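Local coordinates for protein carboxypeptidase 1 (Deinococcus radiodurans str. R1, PDB 5GIV) that probably removes amino acids one at a time from the C terminus of peptides, with broad specificity, as a zinc metallocarboxypeptidase of the M32 family, at residues R219-D224 with R300-L305; P441-D446 with F452-G457. All blocks are in the same frame, centred on the assembly; numbering follows the deposited sequence.

Following the chain from the N terminus, helix 207-221 ends in the first half of contact 1. The chain then runs through the three-stranded sheet and the zinc-binding helix 257-275 before helix 292-306 brings in the second half. Contact 1 thus closes a loop of 75 residues that holds all three zinc ligands, H266, H270 and E296. Contact 2 comes later; its segments are only five residues apart, across the short connection between helices 443-448 and 453-464. The two follow in series, neither nested nor crossed. Their centres are about 12 Å apart: F452 packs on D220 and Y221, while L455 and H456 pack on W302. F452 and the start of helix 453-464 therefore join both contacts.

Contact 1 (R219-D224 with R300-L305); sequences RDYGYD and RLWENL
Y221 and W302 make this contact by themselves, and both are buried. Their rings form an oblique aromatic pair, with the tyrosine ring and the six-membered indole ring 4.5 Å apart between centroids. The planes are inclined at 43°. W302 CE3 sits over the centre of one face of the Y221 ring and comes within 3.4 Å of Y221 CD2. Each side chain runs alongside the other, the two pointing opposite ways. In W302, CG lies anti to the carbonyl carbon (chi1 -70°), which carries the indole out from its helix toward Y221.

Among polar atoms, the phenol oxygen reaches the backbone of the other helix. Y221 OH lies 3.0 Å from W302 O. The indole nitrogen turns elsewhere, and W302 NE1 is hydrogen-bonded to Y464 OH.

Two salt bridges stay within their own segments. R219 NH1 meets D220 OD1 at 2.7 Å. R300 NH1 and E303 OE2 form the other, at 2.9 Å, with a bent, weak hydrogen bond. E303 OE2 is also hydrogen-bonded to H266 ND1, which makes E303 a second-shell partner of a zinc ligand.

Around the pair, L265 and L272 of the zinc helix touch Y221 and W302 respectively, and F452 meets Y221 edge-to-face. The arrangement is an aromatic helix-helix contact beside the HExxH zinc site of an M32 metallopeptidase: the W302 side chain is about 11 Å from the metal.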
ATOM      1  N   ARG A 219       7.225 -16.244  13.037  1.00 28.49           N
ATOM      2  CA  ARG A 219       8.502 -16.463  12.376  1.00 28.43           C
ATOM      3  C   ARG A 219       8.990 -17.888  12.618  1.00 28.46           C
ATOM      4  O   ARG A 219       9.387 -18.583  11.678  1.00 28.40           O
ATOM      5  CB  ARG A 219       9.523 -15.436  12.861  1.00 28.47           C
ATOM      6  CG  ARG A 219      10.870 -15.536  12.193  1.00 28.44           C
ATOM      7  CD  ARG A 219      11.932 -15.990  13.171  1.00 28.54           C
ATOM      8  NE  ARG A 219      12.413 -14.906  14.032  1.00 28.62           N
ATOM      9  CZ  ARG A 219      12.361 -14.930  15.359  1.00 28.72           C
ATOM     10  NH1 ARG A 219      11.852 -15.981  15.978  1.00 28.77           N
ATOM     11  NH2 ARG A 219      12.833 -13.913  16.063  1.00 28.76           N
ATOM     12  N   ASP A 220       8.941 -18.349  13.877  1.00 20.34           N
ATOM     13  CA  ASP A 220       9.301 -19.737  14.173  1.00 20.38           C
ATOM     14  C   ASP A 220       8.329 -20.708  13.519  1.00 20.36           C
ATOM     15  O   ASP A 220       8.722 -21.804  13.116  1.00 20.37           O
ATOM     16  CB  ASP A 220       9.339 -19.999  15.681  1.00 20.53           C
ATOM     17  CG  ASP A 220      10.383 -19.176  16.403  1.00 20.55           C
ATOM     18  OD1 ASP A 220      11.244 -18.572  15.732  1.00 20.47           O
ATOM     19  OD2 ASP A 220      10.363 -19.181  17.656  1.00 20.65           O
ATOM     20  N   TYR A 221       7.043 -20.353  13.453  1.00 17.46           N
ATOM     21  CA  TYR A 221       6.086 -21.205  12.752  1.00 17.46           C
ATOM     22  C   TYR A 221       6.559 -21.489  11.325  1.00 17.50           C
ATOM     23  O   TYR A 221       6.418 -22.609  10.821  1.00 17.52           O
ATOM     24  CB  TYR A 221       4.701 -20.546  12.728  1.00 17.43           C
ATOM     25  CG  TYR A 221       3.810 -20.773  13.946  1.00 17.40           C
ATOM     26  CD1 TYR A 221       4.262 -21.460  15.063  1.00 17.39           C
ATOM     27  CD2 TYR A 221       2.501 -20.298  13.959  1.00 17.37           C
ATOM     28  CE1 TYR A 221       3.430 -21.661  16.167  1.00 17.40           C
ATOM     29  CE2 TYR A 221       1.671 -20.494  15.035  1.00 17.34           C
ATOM     30  CZ  TYR A 221       2.132 -21.177  16.140  1.00 17.41           C
ATOM     31  OH  TYR A 221       1.285 -21.370  17.212  1.00 17.53           O
ATOM     32  N   GLY A 222       7.140 -20.484  10.667  1.00 17.52           N
ATOM     33  CA  GLY A 222       7.574 -20.626   9.292  1.00 17.56           C
ATOM     34  C   GLY A 222       7.088 -19.516   8.385  1.00 17.57           C
ATOM     35  O   GLY A 222       7.259 -19.594   7.160  1.00 17.60           O
ATOM     36  N   TYR A 223       6.449 -18.493   8.956  1.00 19.43           N
ATOM     37  CA  TYR A 223       6.013 -17.357   8.153  1.00 19.35           C
ATOM     38  C   TYR A 223       7.233 -16.625   7.617  1.00 19.31           C
ATOM     39  O   TYR A 223       8.182 -16.359   8.361  1.00 19.36           O
ATOM     40  CB  TYR A 223       5.141 -16.409   8.973  1.00 19.41           C
ATOM     41  CG  TYR A 223       4.559 -15.264   8.174  1.00 19.36           C
ATOM     42  CD1 TYR A 223       3.550 -15.484   7.255  1.00 19.29           C
ATOM     43  CD2 TYR A 223       5.008 -13.955   8.357  1.00 19.38           C
ATOM     44  CE1 TYR A 223       3.014 -14.441   6.526  1.00 19.24           C
ATOM     45  CE2 TYR A 223       4.474 -12.907   7.635  1.00 19.33           C
ATOM     46  CZ  TYR A 223       3.477 -13.156   6.722  1.00 19.27           C
ATOM     47  OH  TYR A 223       2.940 -12.126   5.998  1.00 19.24           O
ATOM     48  N   ASP A 224       7.223 -16.328   6.320  1.00 18.97           N
ATOM     49  CA  ASP A 224       8.383 -15.784   5.621  1.00 18.93           C
ATOM     50  C   ASP A 224       8.188 -14.282   5.448  1.00 18.94           C
ATOM     51  O   ASP A 224       7.446 -13.838   4.567  1.00 18.89           O
ATOM     52  CB  ASP A 224       8.550 -16.477   4.276  1.00 18.85           C
ATOM     53  CG  ASP A 224       9.837 -16.095   3.572  1.00 18.82           C
ATOM     54  OD1 ASP A 224      10.565 -15.201   4.066  1.00 18.86           O
ATOM     55  OD2 ASP A 224      10.113 -16.690   2.508  1.00 18.76           O
ATOM     56  N   ARG A 300      -6.867 -22.326  12.043  1.00 17.28           N
ATOM     57  CA  ARG A 300      -7.236 -22.944  13.308  1.00 17.26           C
ATOM     58  C   ARG A 300      -6.182 -23.937  13.783  1.00 17.27           C
ATOM     59  O   ARG A 300      -6.007 -24.128  14.992  1.00 17.25           O
ATOM     60  CB  ARG A 300      -8.594 -23.624  13.170  1.00 17.25           C
ATOM     61  CG  ARG A 300      -9.738 -22.630  13.012  1.00 17.23           C
ATOM     62  CD  ARG A 300      -9.790 -21.667  14.195  1.00 17.21           C
ATOM     63  NE  ARG A 300     -11.079 -20.993  14.276  1.00 17.20           N
ATOM     64  CZ  ARG A 300     -11.441 -20.169  15.258  1.00 17.18           C
ATOM     65  NH1 ARG A 300     -10.606 -19.912  16.262  1.00 17.18           N
ATOM     66  NH2 ARG A 300     -12.652 -19.621  15.248  1.00 17.17           N
ATOM     67  N   LEU A 301      -5.485 -24.594  12.860  1.00 17.30           N
ATOM     68  CA  LEU A 301      -4.439 -25.511  13.278  1.00 17.32           C
ATOM     69  C   LEU A 301      -3.329 -24.759  14.007  1.00 17.31           C
ATOM     70  O   LEU A 301      -2.983 -25.085  15.150  1.00 17.30           O
ATOM     71  CB  LEU A 301      -3.901 -26.267  12.063  1.00 17.36           C
ATOM     72  CG  LEU A 301      -2.850 -27.366  12.277  1.00 17.39           C
ATOM     73  CD1 LEU A 301      -2.856 -28.397  11.132  1.00 17.43           C
ATOM     74  CD2 LEU A 301      -1.452 -26.739  12.438  1.00 17.40           C
ATOM     75  N   TRP A 302      -2.808 -23.697  13.385  1.00 18.15           N
ATOM     76  CA  TRP A 302      -1.717 -22.956  14.003  1.00 18.15           C
ATOM     77  C   TRP A 302      -2.192 -22.117  15.182  1.00 18.21           C
ATOM     78  O   TRP A 302      -1.427 -21.899  16.125  1.00 18.28           O
ATOM     79  CB  TRP A 302      -1.022 -22.083  12.965  1.00 17.99           C
ATOM     80  CG  TRP A 302      -0.243 -22.883  11.954  1.00 17.93           C
ATOM     81  CD1 TRP A 302      -0.625 -23.196  10.680  1.00 17.84           C
ATOM     82  CD2 TRP A 302       1.034 -23.511  12.157  1.00 17.96           C
ATOM     83  NE1 TRP A 302       0.347 -23.954  10.068  1.00 17.81           N
ATOM     84  CE2 TRP A 302       1.375 -24.162  10.951  1.00 17.88           C
ATOM     85  CE3 TRP A 302       1.927 -23.568  13.232  1.00 18.05           C
ATOM     86  CZ2 TRP A 302       2.571 -24.866  10.790  1.00 17.89           C
ATOM     87  CZ3 TRP A 302       3.127 -24.273  13.065  1.00 18.05           C
ATOM     88  CH2 TRP A 302       3.430 -24.914  11.855  1.00 17.96           C
ATOM     89  N   GLU A 303      -3.444 -21.666  15.173  1.00 20.24           N
ATOM     90  CA  GLU A 303      -3.929 -20.870  16.295  1.00 20.26           C
ATOM     91  C   GLU A 303      -4.280 -21.755  17.488  1.00 20.39           C
ATOM     92  O   GLU A 303      -3.767 -21.546  18.590  1.00 20.43           O
ATOM     93  CB  GLU A 303      -5.151 -20.035  15.881  1.00 20.15           C
ATOM     94  CG  GLU A 303      -5.823 -19.287  17.035  1.00 20.13           C
ATOM     95  CD  GLU A 303      -7.293 -18.917  16.782  1.00 20.05           C
ATOM     96  OE1 GLU A 303      -7.918 -18.319  17.680  1.00 20.03           O
ATOM     97  OE2 GLU A 303      -7.832 -19.216  15.693  1.00 20.02           O
ATOM     98  N   ASN A 304      -5.135 -22.760  17.277  1.00 18.23           N
ATOM     99  CA  ASN A 304      -5.670 -23.575  18.379  1.00 18.34           C
ATOM    100  C   ASN A 304      -4.779 -24.777  18.679  1.00 18.49           C
ATOM    101  O   ASN A 304      -4.193 -24.876  19.761  1.00 18.56           O
ATOM    102  CB  ASN A 304      -7.089 -24.051  18.051  1.00 18.34           C
ATOM    103  CG  ASN A 304      -8.119 -22.934  18.094  1.00 18.20           C
ATOM    104  OD1 ASN A 304      -7.913 -21.896  18.730  1.00 18.14           O
ATOM    105  ND2 ASN A 304      -9.251 -23.157  17.434  1.00 18.18           N
ATOM    106  N   LEU A 305      -4.687 -25.708  17.732  1.00 23.13           N
ATOM    107  CA  LEU A 305      -3.994 -26.962  17.998  1.00 23.29           C
ATOM    108  C   LEU A 305      -2.562 -26.707  18.438  1.00 23.30           C
ATOM    109  O   LEU A 305      -2.060 -27.361  19.357  1.00 23.43           O
ATOM    110  CB  LEU A 305      -4.036 -27.848  16.753  1.00 23.29           C
ATOM    111  CG  LEU A 305      -5.425 -28.441  16.510  1.00 23.35           C
ATOM    112  CD1 LEU A 305      -5.495 -29.041  15.141  1.00 23.31           C
ATOM    113  CD2 LEU A 305      -5.740 -29.494  17.549  1.00 23.58           C
TER

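Contact 2 (P441-D446 with F452-G457); sequences PGLEAD and FSRLHG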
ATOM      1  N   PRO A 441       5.837 -38.906  14.655  1.00 30.95           N
ATOM      2  CA  PRO A 441       5.637 -39.166  16.090  1.00 31.16           C
ATOM      3  C   PRO A 441       6.505 -38.292  16.984  1.00 31.09           C
ATOM      4  O   PRO A 441       7.736 -38.376  16.948  1.00 31.02           O
ATOM      5  CB  PRO A 441       6.002 -40.647  16.238  1.00 31.36           C
ATOM      6  CG  PRO A 441       6.880 -40.940  15.067  1.00 31.22           C
ATOM      7  CD  PRO A 441       6.367 -40.084  13.948  1.00 30.98           C
ATOM      8  N   GLY A 442       5.888 -37.359  17.691  1.00 33.06           N
ATOM      9  CA  GLY A 442       6.635 -36.600  18.668  1.00 33.02           C
ATOM     10  C   GLY A 442       6.682 -35.136  18.313  1.00 32.80           C
ATOM     11  O   GLY A 442       7.657 -34.449  18.629  1.00 32.71           O
ATOM     12  N   LEU A 443       5.641 -34.651  17.632  1.00 30.58           N
ATOM     13  CA  LEU A 443       5.614 -33.246  17.243  1.00 30.37           C
ATOM     14  C   LEU A 443       5.662 -32.333  18.460  1.00 30.41           C
ATOM     15  O   LEU A 443       6.407 -31.348  18.472  1.00 30.27           O
ATOM     16  CB  LEU A 443       4.366 -32.953  16.412  1.00 30.29           C
ATOM     17  CG  LEU A 443       4.411 -33.407  14.963  1.00 30.17           C
ATOM     18  CD1 LEU A 443       3.108 -33.030  14.277  1.00 30.10           C
ATOM     19  CD2 LEU A 443       5.613 -32.792  14.269  1.00 29.98           C
ATOM     20  N   GLU A 444       4.897 -32.658  19.504  1.00 52.86           N
ATOM     21  CA  GLU A 444       4.868 -31.794  20.679  1.00 52.89           C
ATOM     22  C   GLU A 444       6.264 -31.570  21.245  1.00 52.83           C
ATOM     23  O   GLU A 444       6.601 -30.457  21.658  1.00 52.74           O
ATOM     24  CB  GLU A 444       3.943 -32.378  21.746  1.00 53.12           C
ATOM     25  CG  GLU A 444       2.494 -32.493  21.321  1.00 53.20           C
ATOM     26  CD  GLU A 444       1.636 -33.086  22.414  1.00 53.36           C
ATOM     27  OE1 GLU A 444       2.188 -33.371  23.503  1.00 53.51           O
ATOM     28  OE2 GLU A 444       0.415 -33.258  22.197  1.00 53.34           O
ATOM     29  N   ALA A 445       7.099 -32.607  21.252  1.00 25.66           N
ATOM     30  CA  ALA A 445       8.461 -32.429  21.742  1.00 25.59           C
ATOM     31  C   ALA A 445       9.225 -31.434  20.879  1.00 25.39           C
ATOM     32  O   ALA A 445      10.036 -30.653  21.390  1.00 25.31           O
ATOM     33  CB  ALA A 445       9.183 -33.777  21.792  1.00 25.69           C
ATOM     34  N   ASP A 446       8.969 -31.441  19.566  1.00 37.59           N
ATOM     35  CA  ASP A 446       9.570 -30.442  18.692  1.00 37.40           C
ATOM     36  C   ASP A 446       9.135 -29.038  19.088  1.00 37.33           C
ATOM     37  O   ASP A 446       9.950 -28.106  19.103  1.00 37.23           O
ATOM     38  CB  ASP A 446       9.185 -30.708  17.233  1.00 37.32           C
ATOM     39  CG  ASP A 446       9.683 -32.049  16.724  1.00 37.40           C
ATOM     40  OD1 ASP A 446      10.490 -32.704  17.422  1.00 37.51           O
ATOM     41  OD2 ASP A 446       9.287 -32.436  15.605  1.00 37.36           O
ATOM     42  N   PHE A 452       9.100 -26.116  14.443  1.00 20.97           N
ATOM     43  CA  PHE A 452       7.841 -26.490  13.809  1.00 20.96           C
ATOM     44  C   PHE A 452       8.036 -27.045  12.405  1.00 20.86           C
ATOM     45  O   PHE A 452       7.059 -27.180  11.654  1.00 20.83           O
ATOM     46  CB  PHE A 452       6.888 -25.289  13.788  1.00 20.91           C
ATOM     47  CG  PHE A 452       6.619 -24.734  15.141  1.00 20.99           C
ATOM     48  CD1 PHE A 452       5.647 -25.310  15.950  1.00 21.13           C
ATOM     49  CD2 PHE A 452       7.344 -23.659  15.623  1.00 20.95           C
ATOM     50  CE1 PHE A 452       5.400 -24.827  17.216  1.00 21.21           C
ATOM     51  CE2 PHE A 452       7.095 -23.159  16.891  1.00 21.04           C
ATOM     52  CZ  PHE A 452       6.123 -23.742  17.689  1.00 21.17           C
ATOM     53  N   SER A 453       9.269 -27.393  12.047  1.00 19.75           N
ATOM     54  CA  SER A 453       9.575 -27.755  10.673  1.00 19.64           C
ATOM     55  C   SER A 453       8.926 -29.069  10.256  1.00 19.70           C
ATOM     56  O   SER A 453       8.551 -29.225   9.085  1.00 19.61           O
ATOM     57  CB  SER A 453      11.089 -27.795  10.500  1.00 19.61           C
ATOM     58  OG  SER A 453      11.668 -28.638  11.469  1.00 19.73           O
ATOM     59  N   ARG A 454       8.769 -30.016  11.184  1.00 18.02           N
ATOM     60  CA  ARG A 454       8.139 -31.282  10.826  1.00 18.12           C
ATOM     61  C   ARG A 454       6.643 -31.111  10.602  1.00 18.12           C
ATOM     62  O   ARG A 454       6.077 -31.681   9.660  1.00 18.09           O
ATOM     63  CB  ARG A 454       8.408 -32.334  11.899  1.00 18.31           C
ATOM     64  CG  ARG A 454       9.876 -32.646  12.084  1.00 18.32           C
ATOM     65  CD  ARG A 454      10.070 -34.066  12.592  1.00 18.49           C
ATOM     66  NE  ARG A 454       9.459 -34.292  13.896  1.00 18.68           N
ATOM     67  CZ  ARG A 454       9.178 -35.498  14.377  1.00 18.87           C
ATOM     68  NH1 ARG A 454       9.428 -36.579  13.643  1.00 18.91           N
ATOM     69  NH2 ARG A 454       8.628 -35.626  15.577  1.00 19.03           N
ATOM     70  N   LEU A 455       5.981 -30.334  11.456  1.00 19.39           N
ATOM     71  CA  LEU A 455       4.562 -30.076  11.244  1.00 19.39           C
ATOM     72  C   LEU A 455       4.346 -29.235   9.990  1.00 19.19           C
ATOM     73  O   LEU A 455       3.549 -29.593   9.115  1.00 19.15           O
ATOM     74  CB  LEU A 455       3.967 -29.398  12.481  1.00 19.47           C
ATOM     75  CG  LEU A 455       2.547 -28.848  12.338  1.00 19.44           C
ATOM     76  CD1 LEU A 455       1.535 -29.957  12.037  1.00 19.54           C
ATOM     77  CD2 LEU A 455       2.151 -28.082  13.598  1.00 19.52           C
ATOM     78  N   HIS A 456       5.082 -28.133   9.869  1.00 20.43           N
ATOM     79  CA  HIS A 456       4.957 -27.282   8.689  1.00 20.26           C
ATOM     80  C   HIS A 456       5.357 -28.028   7.422  1.00 20.18           C
ATOM     81  O   HIS A 456       4.666 -27.939   6.397  1.00 20.10           O
ATOM     82  CB  HIS A 456       5.791 -26.015   8.888  1.00 20.19           C
ATOM     83  CG  HIS A 456       5.673 -25.021   7.779  1.00 20.05           C
ATOM     84  ND1 HIS A 456       6.669 -24.823   6.853  1.00 19.96           N
ATOM     85  CD2 HIS A 456       4.660 -24.197   7.421  1.00 20.00           C
ATOM     86  CE1 HIS A 456       6.289 -23.900   5.986  1.00 19.87           C
ATOM     87  NE2 HIS A 456       5.070 -23.509   6.305  1.00 19.88           N
ATOM     88  N   GLY A 457       6.452 -28.794   7.479  1.00 18.44           N
ATOM     89  CA  GLY A 457       6.863 -29.564   6.314  1.00 18.37           C
ATOM     90  C   GLY A 457       5.789 -30.535   5.866  1.00 18.43           C
ATOM     91  O   GLY A 457       5.466 -30.618   4.677  1.00 18.38           O
TER
HETATM   92  O   HOH W   1       9.941 -39.173  15.830  1.00 36.43           O
HETATM   93  O   HOH W   2       8.170 -29.876  14.169  1.00 33.78           O
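R454 reaches across to D446 and P441 and carries the polar part of this contact. Its NE donates to D446 OD2, nearly straight at 161°, and the carboxylate uses its syn lone pair. The NE to OD2 distance of 2.5 Å is very short, and its exact value is doubtful at this resolution. R454 NH2 adds a weak, bent bond to the same oxygen. The carboxylate oxygen lies at the guanidinium edge, but the two planes are 60° apart, so this is no flat paired salt bridge. NH2 also donates to P441 O at 3.2 Å, from well above the carbonyl plane. A bend at chi3 (-62°) turns the arginine chain so that NE and NH2 both face the 441-446 segment.

Two waters add to this. One donates to D446 OD2 at 3.1 Å and accepts from the backbone R454 N. The other donates to P441 O and accepts weakly from R454 NH1.

The apolar part lies beside the bridge. L443 CD2 rests on R454 CB at 3.7 Å. L443 CD1 meets L455 CD1 at 4.1 Å, and the two leucine side chains run roughly perpendicular to each other.

D446 OD2 thus gathers NE, NH2 and a water, which would be expected to keep the carboxylate ionised. One arginine binds both the loop before helix 443-448 and a side chain on that helix, fastening the tight turn between helix 443-448 and helix 453-464.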